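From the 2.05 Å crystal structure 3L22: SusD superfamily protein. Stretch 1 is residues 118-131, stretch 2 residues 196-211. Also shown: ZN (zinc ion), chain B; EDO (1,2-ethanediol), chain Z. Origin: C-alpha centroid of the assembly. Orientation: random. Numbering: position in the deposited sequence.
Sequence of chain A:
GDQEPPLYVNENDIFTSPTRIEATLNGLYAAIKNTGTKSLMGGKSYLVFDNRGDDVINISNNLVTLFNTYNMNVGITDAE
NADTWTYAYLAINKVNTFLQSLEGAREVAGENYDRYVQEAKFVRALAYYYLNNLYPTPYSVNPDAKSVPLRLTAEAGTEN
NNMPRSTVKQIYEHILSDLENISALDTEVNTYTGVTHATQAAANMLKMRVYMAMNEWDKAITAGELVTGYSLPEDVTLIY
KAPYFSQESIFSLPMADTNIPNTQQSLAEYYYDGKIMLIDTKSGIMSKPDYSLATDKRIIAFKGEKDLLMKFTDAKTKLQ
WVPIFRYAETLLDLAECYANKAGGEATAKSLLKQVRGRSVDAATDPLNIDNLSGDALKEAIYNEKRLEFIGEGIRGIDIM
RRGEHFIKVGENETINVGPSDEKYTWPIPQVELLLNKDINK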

ATOM      1  N   GLN A 118       3.540  -3.977 -19.835  1.00 12.66           N
ATOM      2  CA  GLN A 118       3.691  -4.619 -18.528  1.00 12.42           C
ATOM      3  C   GLN A 118       3.666  -3.559 -17.400  1.00 12.49           C
ATOM      4  O   GLN A 118       3.131  -3.789 -16.314  1.00 12.12           O
ATOM      5  CB  GLN A 118       4.970  -5.470 -18.541  1.00 12.56           C
ATOM      6  CG  GLN A 118       4.826  -6.702 -19.450  1.00 12.96           C
ATOM      7  CD  GLN A 118       6.115  -7.491 -19.612  1.00 14.84           C
ATOM      8  OE1 GLN A 118       7.062  -7.289 -18.855  1.00 12.81           O
ATOM      9  NE2 GLN A 118       6.177  -8.359 -20.641  1.00 11.32           N
ATOM     10  N   GLU A 119       4.181  -2.370 -17.687  1.00 12.23           N
ATOM     11  CA  GLU A 119       4.084  -1.261 -16.729  1.00 12.81           C
ATOM     12  C   GLU A 119       2.648  -0.822 -16.514  1.00 13.67           C
ATOM     13  O   GLU A 119       2.222  -0.620 -15.370  1.00 12.87           O
ATOM     14  CB  GLU A 119       4.915  -0.036 -17.148  1.00 12.43           C
ATOM     15  CG  GLU A 119       6.395  -0.257 -16.866  1.00 13.03           C
ATOM     16  CD  GLU A 119       7.224   1.031 -17.018  1.00 15.82           C
ATOM     17  OE1 GLU A 119       6.694   2.180 -16.854  1.00 15.82           O
ATOM     18  OE2 GLU A 119       8.421   0.863 -17.315  1.00 14.87           O
ATOM     19  N   ALA A 120       1.907  -0.698 -17.606  1.00 13.44           N
ATOM     20  CA  ALA A 120       0.516  -0.265 -17.518  1.00 13.77           C
ATOM     21  C   ALA A 120      -0.320  -1.312 -16.745  1.00 13.84           C
ATOM     22  O   ALA A 120      -1.148  -0.964 -15.914  1.00 13.42           O
ATOM     23  CB  ALA A 120      -0.044  -0.020 -18.910  1.00 12.58           C
ATOM     24  N   LYS A 121      -0.092  -2.593 -17.025  1.00 14.08           N
ATOM     25  CA  LYS A 121      -0.758  -3.663 -16.290  1.00 14.32           C
ATOM     26  C   LYS A 121      -0.457  -3.650 -14.785  1.00 14.37           C
ATOM     27  O   LYS A 121      -1.342  -3.897 -13.968  1.00 14.65           O
ATOM     28  CB  LYS A 121      -0.455  -5.027 -16.920  1.00 14.84           C
ATOM     29  CG  LYS A 121      -1.167  -5.241 -18.273  1.00 14.55           C
ATOM     30  CD  LYS A 121      -0.958  -6.689 -18.737  1.00 14.85           C
ATOM     31  CE  LYS A 121      -1.586  -6.903 -20.092  1.00 15.69           C
ATOM     32  NZ  LYS A 121      -1.387  -8.311 -20.535  1.00 16.45           N
ATOM     33  N   PHE A 122       0.780  -3.323 -14.419  1.00 14.34           N
ATOM     34  CA  PHE A 122       1.158  -3.172 -13.018  1.00 13.28           C
ATOM     35  C   PHE A 122       0.295  -2.087 -12.327  1.00 13.43           C
ATOM     36  O   PHE A 122      -0.206  -2.317 -11.245  1.00 13.27           O
ATOM     37  CB  PHE A 122       2.638  -2.824 -12.871  1.00 12.80           C
ATOM     38  CG  PHE A 122       3.023  -2.468 -11.483  1.00 13.73           C
ATOM     39  CD1 PHE A 122       3.358  -3.478 -10.563  1.00 13.95           C
ATOM     40  CD2 PHE A 122       2.981  -1.145 -11.040  1.00 12.94           C
ATOM     41  CE1 PHE A 122       3.690  -3.172  -9.268  1.00 11.96           C
ATOM     42  CE2 PHE A 122       3.299  -0.837  -9.727  1.00 14.74           C
ATOM     43  CZ  PHE A 122       3.649  -1.882  -8.836  1.00 15.07           C
ATOM     44  N   VAL A 123       0.135  -0.928 -12.971  1.00 12.53           N
ATOM     45  CA  VAL A 123      -0.680   0.153 -12.433  1.00 12.70           C
ATOM     46  C   VAL A 123      -2.148  -0.302 -12.241  1.00 13.22           C
ATOM     47  O   VAL A 123      -2.713  -0.082 -11.179  1.00 13.56           O
ATOM     48  CB  VAL A 123      -0.568   1.413 -13.284  1.00 12.33           C
ATOM     49  CG1 VAL A 123      -1.514   2.500 -12.808  1.00 11.88           C
ATOM     50  CG2 VAL A 123       0.886   1.927 -13.261  1.00 12.32           C
ATOM     51  N   ARG A 124      -2.711  -1.024 -13.217  1.00 13.92           N
ATOM     52  CA  ARG A 124      -4.072  -1.555 -13.059  1.00 13.86           C
ATOM     53  C   ARG A 124      -4.133  -2.564 -11.918  1.00 14.11           C
ATOM     54  O   ARG A 124      -5.061  -2.528 -11.111  1.00 13.62           O
ATOM     55  CB  ARG A 124      -4.538  -2.186 -14.344  1.00 14.88           C
ATOM     56  CG  ARG A 124      -5.965  -2.707 -14.301  1.00 15.79           C
ATOM     57  CD  ARG A 124      -6.447  -3.005 -15.722  1.00 15.95           C
ATOM     58  NE  ARG A 124      -5.749  -4.130 -16.309  1.00 12.81           N
ATOM     59  CZ  ARG A 124      -5.859  -4.485 -17.597  1.00 14.42           C
ATOM     60  NH1 ARG A 124      -6.665  -3.827 -18.452  1.00 13.70           N
ATOM     61  NH2 ARG A 124      -5.223  -5.564 -18.016  1.00 14.27           N
ATOM     62  N   ALA A 125      -3.104  -3.400 -11.812  1.00 14.25           N
ATOM     63  CA  ALA A 125      -3.029  -4.419 -10.775  1.00 14.22           C
ATOM     64  C   ALA A 125      -2.985  -3.787  -9.371  1.00 14.95           C
ATOM     65  O   ALA A 125      -3.715  -4.211  -8.446  1.00 14.99           O
ATOM     66  CB  ALA A 125      -1.788  -5.339 -11.016  1.00 14.74           C
ATOM     67  N   LEU A 126      -2.176  -2.740  -9.234  1.00 14.37           N
ATOM     68  CA  LEU A 126      -2.079  -2.028  -7.980  1.00 14.36           C
ATOM     69  C   LEU A 126      -3.415  -1.363  -7.568  1.00 14.71           C
ATOM     70  O   LEU A 126      -3.827  -1.393  -6.370  1.00 13.46           O
ATOM     71  CB  LEU A 126      -0.929  -0.998  -8.068  1.00 14.00           C
ATOM     72  CG  LEU A 126      -0.417  -0.405  -6.766  1.00 14.99           C
ATOM     73  CD1 LEU A 126       0.027  -1.492  -5.729  1.00 12.19           C
ATOM     74  CD2 LEU A 126       0.718   0.623  -7.003  1.00 14.59           C
ATOM     75  N   ALA A 127      -4.098  -0.774  -8.542  1.00 14.32           N
ATOM     76  CA  ALA A 127      -5.365  -0.111  -8.264  1.00 14.16           C
ATOM     77  C   ALA A 127      -6.385  -1.130  -7.742  1.00 14.29           C
ATOM     78  O   ALA A 127      -7.008  -0.932  -6.681  1.00 14.54           O
ATOM     79  CB  ALA A 127      -5.867   0.594  -9.506  1.00 13.28           C
ATOM     80  N   TYR A 128      -6.514  -2.257  -8.447  1.00 13.86           N
ATOM     81  CA  TYR A 128      -7.408  -3.331  -7.990  1.00 13.25           C
ATOM     82  C   TYR A 128      -6.998  -3.900  -6.634  1.00 13.35           C
ATOM     83  O   TYR A 128      -7.862  -4.271  -5.829  1.00 13.03           O
ATOM     84  CB  TYR A 128      -7.533  -4.453  -9.039  1.00 13.21           C
ATOM     85  CG  TYR A 128      -8.543  -4.120 -10.108  1.00 12.49           C
ATOM     86  CD1 TYR A 128      -9.894  -3.996  -9.782  1.00 12.20           C
ATOM     87  CD2 TYR A 128      -8.164  -3.889 -11.440  1.00 14.49           C
ATOM     88  CE1 TYR A 128     -10.842  -3.666 -10.729  1.00 14.08           C
ATOM     89  CE2 TYR A 128      -9.133  -3.563 -12.420  1.00 12.15           C
ATOM     90  CZ  TYR A 128     -10.466  -3.450 -12.043  1.00 13.87           C
ATOM     91  OH  TYR A 128     -11.439  -3.107 -12.937  1.00 13.01           O
ATOM     92  N   TYR A 129      -5.691  -3.989  -6.378  1.00 12.84           N
ATOM     93  CA  TYR A 129      -5.217  -4.515  -5.114  1.00 13.52           C
ATOM     94  C   TYR A 129      -5.706  -3.675  -3.918  1.00 13.12           C
ATOM     95  O   TYR A 129      -6.156  -4.213  -2.895  1.00 12.14           O
ATOM     96  CB  TYR A 129      -3.669  -4.616  -5.132  1.00 14.00           C
ATOM     97  CG  TYR A 129      -3.068  -4.809  -3.775  1.00 13.01           C
ATOM     98  CD1 TYR A 129      -2.948  -6.082  -3.226  1.00 15.49           C
ATOM     99  CD2 TYR A 129      -2.604  -3.739  -3.045  1.00 15.17           C
ATOM    100  CE1 TYR A 129      -2.397  -6.286  -1.978  1.00 16.04           C
ATOM    101  CE2 TYR A 129      -2.046  -3.927  -1.760  1.00 15.11           C
ATOM    102  CZ  TYR A 129      -1.939  -5.193  -1.245  1.00 16.86           C
ATOM    103  OH  TYR A 129      -1.375  -5.402  -0.001  1.00 18.45           O
ATOM    104  N   TYR A 130      -5.592  -2.354  -4.047  1.00 12.97           N
ATOM    105  CA  TYR A 130      -6.080  -1.482  -2.984  1.00 13.57           C
ATOM    106  C   TYR A 130      -7.619  -1.541  -2.814  1.00 13.13           C
ATOM    107  O   TYR A 130      -8.097  -1.599  -1.681  1.00 13.87           O
ATOM    108  CB  TYR A 130      -5.547  -0.061  -3.160  1.00 13.93           C
ATOM    109  CG  TYR A 130      -4.060   0.054  -2.832  1.00 14.01           C
ATOM    110  CD1 TYR A 130      -3.591  -0.249  -1.560  1.00 15.86           C
ATOM    111  CD2 TYR A 130      -3.152   0.503  -3.780  1.00 14.94           C
ATOM    112  CE1 TYR A 130      -2.248  -0.122  -1.236  1.00 14.40           C
ATOM    113  CE2 TYR A 130      -1.809   0.620  -3.486  1.00 14.72           C
ATOM    114  CZ  TYR A 130      -1.362   0.326  -2.206  1.00 14.44           C
ATOM    115  OH  TYR A 130      -0.039   0.444  -1.890  1.00 14.04           O
ATOM    116  N   LEU A 131      -8.375  -1.613  -3.904  1.00 12.07           N
ATOM    117  CA  LEU A 131      -9.823  -1.797  -3.807  1.00 12.62           C
ATOM    118  C   LEU A 131     -10.166  -3.121  -3.090  1.00 12.93           C
ATOM    119  O   LEU A 131     -11.082  -3.173  -2.256  1.00 13.06           O
ATOM    120  CB  LEU A 131     -10.478  -1.761  -5.182  1.00 12.76           C
ATOM    121  CG  LEU A 131     -10.424  -0.476  -6.021  1.00 12.32           C
ATOM    122  CD1 LEU A 131     -11.050  -0.739  -7.390  1.00  8.86           C
ATOM    123  CD2 LEU A 131     -11.146   0.689  -5.252  1.00 11.70           C
ATOM    124  N   THR A 196      10.469   5.028  -9.668  1.00 11.11           N
ATOM    125  CA  THR A 196       9.192   5.659  -9.980  1.00 10.93           C
ATOM    126  C   THR A 196       8.441   5.010 -11.151  1.00 11.77           C
ATOM    127  O   THR A 196       7.275   5.337 -11.358  1.00 12.05           O
ATOM    128  CB  THR A 196       9.365   7.147 -10.265  1.00 11.18           C
ATOM    129  OG1 THR A 196      10.077   7.309 -11.496  1.00 12.03           O
ATOM    130  CG2 THR A 196      10.144   7.821  -9.075  1.00  9.16           C
ATOM    131  N   HIS A 197       9.077   4.097 -11.893  1.00 12.11           N
ATOM    132  CA  HIS A 197       8.375   3.174 -12.804  1.00 12.26           C
ATOM    133  C   HIS A 197       8.414   1.801 -12.177  1.00 13.24           C
ATOM    134  O   HIS A 197       9.330   1.506 -11.403  1.00 14.44           O
ATOM    135  CB  HIS A 197       9.045   3.090 -14.195  1.00 12.25           C
ATOM    136  CG  HIS A 197       8.840   4.296 -15.054  1.00 17.02           C
ATOM    137  ND1 HIS A 197       9.041   4.284 -16.418  1.00 19.01           N
ATOM    138  CD2 HIS A 197       8.457   5.557 -14.745  1.00 23.16           C
ATOM    139  CE1 HIS A 197       8.777   5.476 -16.918  1.00 21.98           C
ATOM    140  NE2 HIS A 197       8.420   6.272 -15.922  1.00 26.16           N
ATOM    141  N   ALA A 198       7.433   0.967 -12.521  1.00 13.35           N
ATOM    142  CA  ALA A 198       7.400  -0.421 -12.105  1.00 14.24           C
ATOM    143  C   ALA A 198       8.552  -1.236 -12.680  1.00 14.42           C
ATOM    144  O   ALA A 198       8.740  -1.304 -13.902  1.00 17.67           O
ATOM    145  CB  ALA A 198       6.052  -1.093 -12.502  1.00 14.00           C
ATOM    146  N   THR A 199       9.328  -1.823 -11.781  1.00 12.98           N
ATOM    147  CA  THR A 199      10.370  -2.774 -12.107  1.00 11.69           C
ATOM    148  C   THR A 199       9.860  -4.196 -11.902  1.00 11.97           C
ATOM    149  O   THR A 199       8.773  -4.403 -11.352  1.00 12.00           O
ATOM    150  CB  THR A 199      11.571  -2.565 -11.191  1.00 11.05           C
ATOM    151  OG1 THR A 199      11.137  -2.584  -9.810  1.00  9.93           O
ATOM    152  CG2 THR A 199      12.304  -1.248 -11.544  1.00  7.59           C
ATOM    153  N   GLN A 200      10.657  -5.174 -12.317  1.00 11.52           N
ATOM    154  CA  GLN A 200      10.375  -6.552 -11.990  1.00 11.45           C
ATOM    155  C   GLN A 200      10.250  -6.721 -10.482  1.00 12.16           C
ATOM    156  O   GLN A 200       9.311  -7.382 -10.007  1.00 12.36           O
ATOM    157  CB  GLN A 200      11.454  -7.478 -12.563  1.00 11.77           C
ATOM    158  CG  GLN A 200      11.435  -7.457 -14.094  1.00 12.95           C
ATOM    159  CD  GLN A 200      12.338  -8.486 -14.714  1.00 13.58           C
ATOM    160  OE1 GLN A 200      12.545  -9.563 -14.129  1.00 16.32           O
ATOM    161  NE2 GLN A 200      12.915  -8.159 -15.885  1.00 12.15           N
ATOM    162  N   ALA A 201      11.146  -6.092  -9.714  1.00 12.46           N
ATOM    163  CA  ALA A 201      11.041  -6.112  -8.227  1.00 11.73           C
ATOM    164  C   ALA A 201       9.713  -5.581  -7.698  1.00 12.39           C
ATOM    165  O   ALA A 201       9.139  -6.164  -6.784  1.00 11.74           O
ATOM    166  CB  ALA A 201      12.199  -5.324  -7.594  1.00 11.70           C
ATOM    167  N   ALA A 202       9.222  -4.480  -8.253  1.00 11.69           N
ATOM    168  CA  ALA A 202       7.926  -3.945  -7.844  1.00 11.80           C
ATOM    169  C   ALA A 202       6.757  -4.925  -8.125  1.00 11.75           C
ATOM    170  O   ALA A 202       5.866  -5.119  -7.293  1.00 13.18           O
ATOM    171  CB  ALA A 202       7.670  -2.607  -8.554  1.00 10.62           C
ATOM    172  N   ALA A 203       6.758  -5.495  -9.322  1.00 10.83           N
ATOM    173  CA  ALA A 203       5.751  -6.449  -9.721  1.00 11.45           C
ATOM    174  C   ALA A 203       5.774  -7.675  -8.781  1.00 10.92           C
ATOM    175  O   ALA A 203       4.730  -8.180  -8.374  1.00 10.69           O
ATOM    176  CB  ALA A 203       5.973  -6.864 -11.170  1.00  8.83           C
ATOM    177  N   ASN A 204       6.974  -8.144  -8.463  1.00 11.27           N
ATOM    178  CA  ASN A 204       7.143  -9.281  -7.566  1.00 11.64           C
ATOM    179  C   ASN A 204       6.743  -8.984  -6.128  1.00 11.78           C
ATOM    180  O   ASN A 204       6.207  -9.857  -5.435  1.00 11.53           O
ATOM    181  CB  ASN A 204       8.584  -9.802  -7.643  1.00 12.13           C
ATOM    182  CG  ASN A 204       8.836 -10.647  -8.897  1.00 12.25           C
ATOM    183  OD1 ASN A 204       8.014 -11.481  -9.233  1.00 14.93           O
ATOM    184  ND2 ASN A 204       9.996 -10.459  -9.560  1.00  9.19           N
HETATM  185  N   MSE A 205       6.955  -7.746  -5.685  1.00 12.45           N
HETATM  186  CA  MSE A 205       6.472  -7.326  -4.364  1.00 12.31           C
HETATM  187  C   MSE A 205       4.938  -7.391  -4.322  1.00 12.82           C
HETATM  188  O   MSE A 205       4.368  -7.877  -3.348  1.00 12.18           O
HETATM  189  CB  MSE A 205       6.942  -5.907  -4.012  1.00 12.25           C
HETATM  190  CG  MSE A 205       8.396  -5.824  -3.631  1.00 13.13           C
HETATM  191 SE   MSE A 205       8.773  -6.862  -2.016  0.75 15.84          SE
HETATM  192  CE  MSE A 205       7.725  -5.764  -0.736  1.00 15.85           C
ATOM    193  N   LEU A 206       4.275  -6.912  -5.377  1.00 13.07           N
ATOM    194  CA  LEU A 206       2.811  -6.933  -5.401  1.00 13.84           C
ATOM    195  C   LEU A 206       2.314  -8.400  -5.447  1.00 14.33           C
ATOM    196  O   LEU A 206       1.331  -8.760  -4.794  1.00 15.09           O
ATOM    197  CB  LEU A 206       2.243  -6.130  -6.589  1.00 13.21           C
ATOM    198  CG  LEU A 206       0.725  -5.924  -6.638  1.00 13.83           C
ATOM    199  CD1 LEU A 206       0.160  -5.453  -5.282  1.00 12.06           C
ATOM    200  CD2 LEU A 206       0.332  -4.957  -7.773  1.00 10.05           C
ATOM    201  N   LYS A 207       2.997  -9.214  -6.242  1.00 14.78           N
ATOM    202  CA  LYS A 207       2.669 -10.616  -6.374  1.00 14.67           C
ATOM    203  C   LYS A 207       2.850 -11.285  -4.996  1.00 14.13           C
ATOM    204  O   LYS A 207       1.986 -12.013  -4.535  1.00 13.30           O
ATOM    205  CB  LYS A 207       3.578 -11.232  -7.425  1.00 14.98           C
ATOM    206  CG  LYS A 207       3.262 -12.635  -7.856  1.00 16.46           C
ATOM    207  CD  LYS A 207       4.182 -13.135  -9.009  1.00 17.27           C
ATOM    208  CE  LYS A 207       3.980 -12.405 -10.321  1.00 15.92           C
ATOM    209  NZ  LYS A 207       4.587 -13.123 -11.488  1.00 13.99           N
HETATM  210  N   MSE A 208       3.925 -10.964  -4.296  1.00 13.45           N
HETATM  211  CA  MSE A 208       4.085 -11.504  -2.969  1.00 13.91           C
HETATM  212  C   MSE A 208       2.948 -11.104  -2.033  1.00 13.76           C
HETATM  213  O   MSE A 208       2.427 -11.963  -1.328  1.00 13.02           O
HETATM  214  CB  MSE A 208       5.413 -11.126  -2.346  1.00 14.94           C
HETATM  215  CG  MSE A 208       5.529 -11.650  -0.923  1.00 16.35           C
HETATM  216 SE   MSE A 208       7.338 -11.691  -0.181  0.75 22.09          SE
HETATM  217  CE  MSE A 208       7.712 -10.034  -0.590  1.00  5.48           C
ATOM    218  N   ARG A 209       2.573  -9.824  -2.020  1.00 13.74           N
ATOM    219  CA  ARG A 209       1.470  -9.386  -1.191  1.00 13.98           C
ATOM    220  C   ARG A 209       0.179 -10.123  -1.502  1.00 13.48           C
ATOM    221  O   ARG A 209      -0.560 -10.495  -0.588  1.00 14.85           O
ATOM    222  CB  ARG A 209       1.229  -7.877  -1.321  1.00 13.92           C
ATOM    223  CG  ARG A 209       2.303  -7.028  -0.665  1.00 15.58           C
ATOM    224  CD  ARG A 209       1.708  -5.659  -0.360  1.00 17.49           C
ATOM    225  NE  ARG A 209       2.609  -4.626   0.117  1.00 15.49           N
ATOM    226  CZ  ARG A 209       2.238  -3.381   0.377  1.00 17.09           C
ATOM    227  NH1 ARG A 209       0.960  -3.002   0.226  1.00 17.46           N
ATOM    228  NH2 ARG A 209       3.126  -2.512   0.814  1.00 18.36           N
ATOM    229  N   VAL A 210      -0.095 -10.322  -2.780  1.00 12.80           N
ATOM    230  CA  VAL A 210      -1.290 -11.003  -3.181  1.00 11.63           C
ATOM    231  C   VAL A 210      -1.257 -12.447  -2.687  1.00 12.52           C
ATOM    232  O   VAL A 210      -2.214 -12.924  -2.103  1.00 11.68           O
ATOM    233  CB  VAL A 210      -1.494 -10.935  -4.710  1.00 11.62           C
ATOM    234  CG1 VAL A 210      -2.565 -11.921  -5.185  1.00 10.82           C
ATOM    235  CG2 VAL A 210      -1.857  -9.496  -5.111  1.00 11.95           C
ATOM    236  N   TYR A 211      -0.163 -13.158  -2.942  1.00 12.78           N
ATOM    237  CA  TYR A 211      -0.092 -14.537  -2.501  1.00 11.42           C
ATOM    238  C   TYR A 211      -0.166 -14.667  -0.983  1.00 11.33           C
ATOM    239  O   TYR A 211      -0.807 -15.588  -0.483  1.00 10.83           O
ATOM    240  CB  TYR A 211       1.130 -15.251  -3.072  1.00 11.22           C
ATOM    241  CG  TYR A 211       1.004 -15.725  -4.519  1.00 12.03           C
ATOM    242  CD1 TYR A 211      -0.095 -16.472  -4.948  1.00 12.50           C
ATOM    243  CD2 TYR A 211       2.014 -15.466  -5.453  1.00 14.02           C
ATOM    244  CE1 TYR A 211      -0.182 -16.958  -6.256  1.00 12.99           C
ATOM    245  CE2 TYR A 211       1.928 -15.955  -6.758  1.00 12.83           C
ATOM    246  CZ  TYR A 211       0.827 -16.672  -7.156  1.00 14.27           C
ATOM    247  OH  TYR A 211       0.733 -17.183  -8.432  1.00 17.99           O
TER
HETATM  248 ZN    ZN B   1       9.395   2.673 -17.541  1.00 22.08          ZN
HETATM  249  C1  EDO Z 466       2.106 -16.166 -11.843  1.00 32.78           C
HETATM  250  O1  EDO Z 466       3.442 -15.709 -11.681  1.00 31.18           O
HETATM  251  C2  EDO Z 466       1.028 -15.114 -11.783  1.00 31.29           C
HETATM  252  O2  EDO Z 466       1.478 -13.770 -11.776  1.00 31.21           O
HETATM  253  O   HOH W   1       9.836  -1.166 -16.319  1.00 12.40           O
HETATM  254  O   HOH W   2      -1.735  -7.903   0.864  1.00 22.09           O
HETATM  255  O   HOH W   3       0.553  -0.081   0.761  1.00 16.01           O
HETATM  256  O   HOH W   4      11.154   2.046 -16.987  1.00 12.72           O
HETATM  257  O   HOH W   5       9.456   3.145 -19.744  1.00  2.00           O

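Helix 118-131 packs beside helix 200-211 with their N-to-C directions 29° apart and their axes 10.9 Å apart at closest approach, so contacts recur along stretch 1 at the residues that face its partner. At the N-terminal end the link is a metal site. E119 OE2 binds the zinc ion at 2.1 Å and H197 ND1 binds it at 2.0 Å, with two waters completing the observed ligands. Although E119 OE1 lies 3.2 Å from H197 ND1, the two share no hydrogen; the metal joins these side chains. A further water donates to both E119 OE2 and A198 O, at 2.7 Å each, and so ties the carboxylate to the backbone just ahead of the second helix. That helix is capped by T199, whose OG1 accepts from A202 N at 3.1 Å.

One turn on, F122 spreads its ring across the start of helix 200-211. The methyl of A198 sits over one face, its CB 3.8 Å from the F122 ring centroid, while A202 O approaches the ring edge, 3.5 Å from F122 CE1. The A202 and A203 methyls also touch the ring, A202 CB at 4.1 Å from F122 CE1 and A203 CB at 4.3 Å from F122 CD1, and the ring lies close to the backbone.

A125 and L126 help form the pocket that receives L206, which inserts as a knob among F122, A125, L126 and Y129. L206 CD2 packs 3.9 Å from A125 CB, and L206 CD1 reaches 4.0 Å from L126 CD1.

Y129 closes this pocket: L206 CD1 lies over its ring face, 3.9 Å from the Y129 ring centroid. Beyond the ring, the Y129 hydroxyl brings a polar group to the contact, and R209 NH1 donates a weak hydrogen bond to Y129 OH (3.4 Å). Y130 OH stands 4.2 Å from R209 NH1, too far for a direct bond, but a water bridges them, 2.8 Å from Y130 OH and 3.0 Å from R209 NH1.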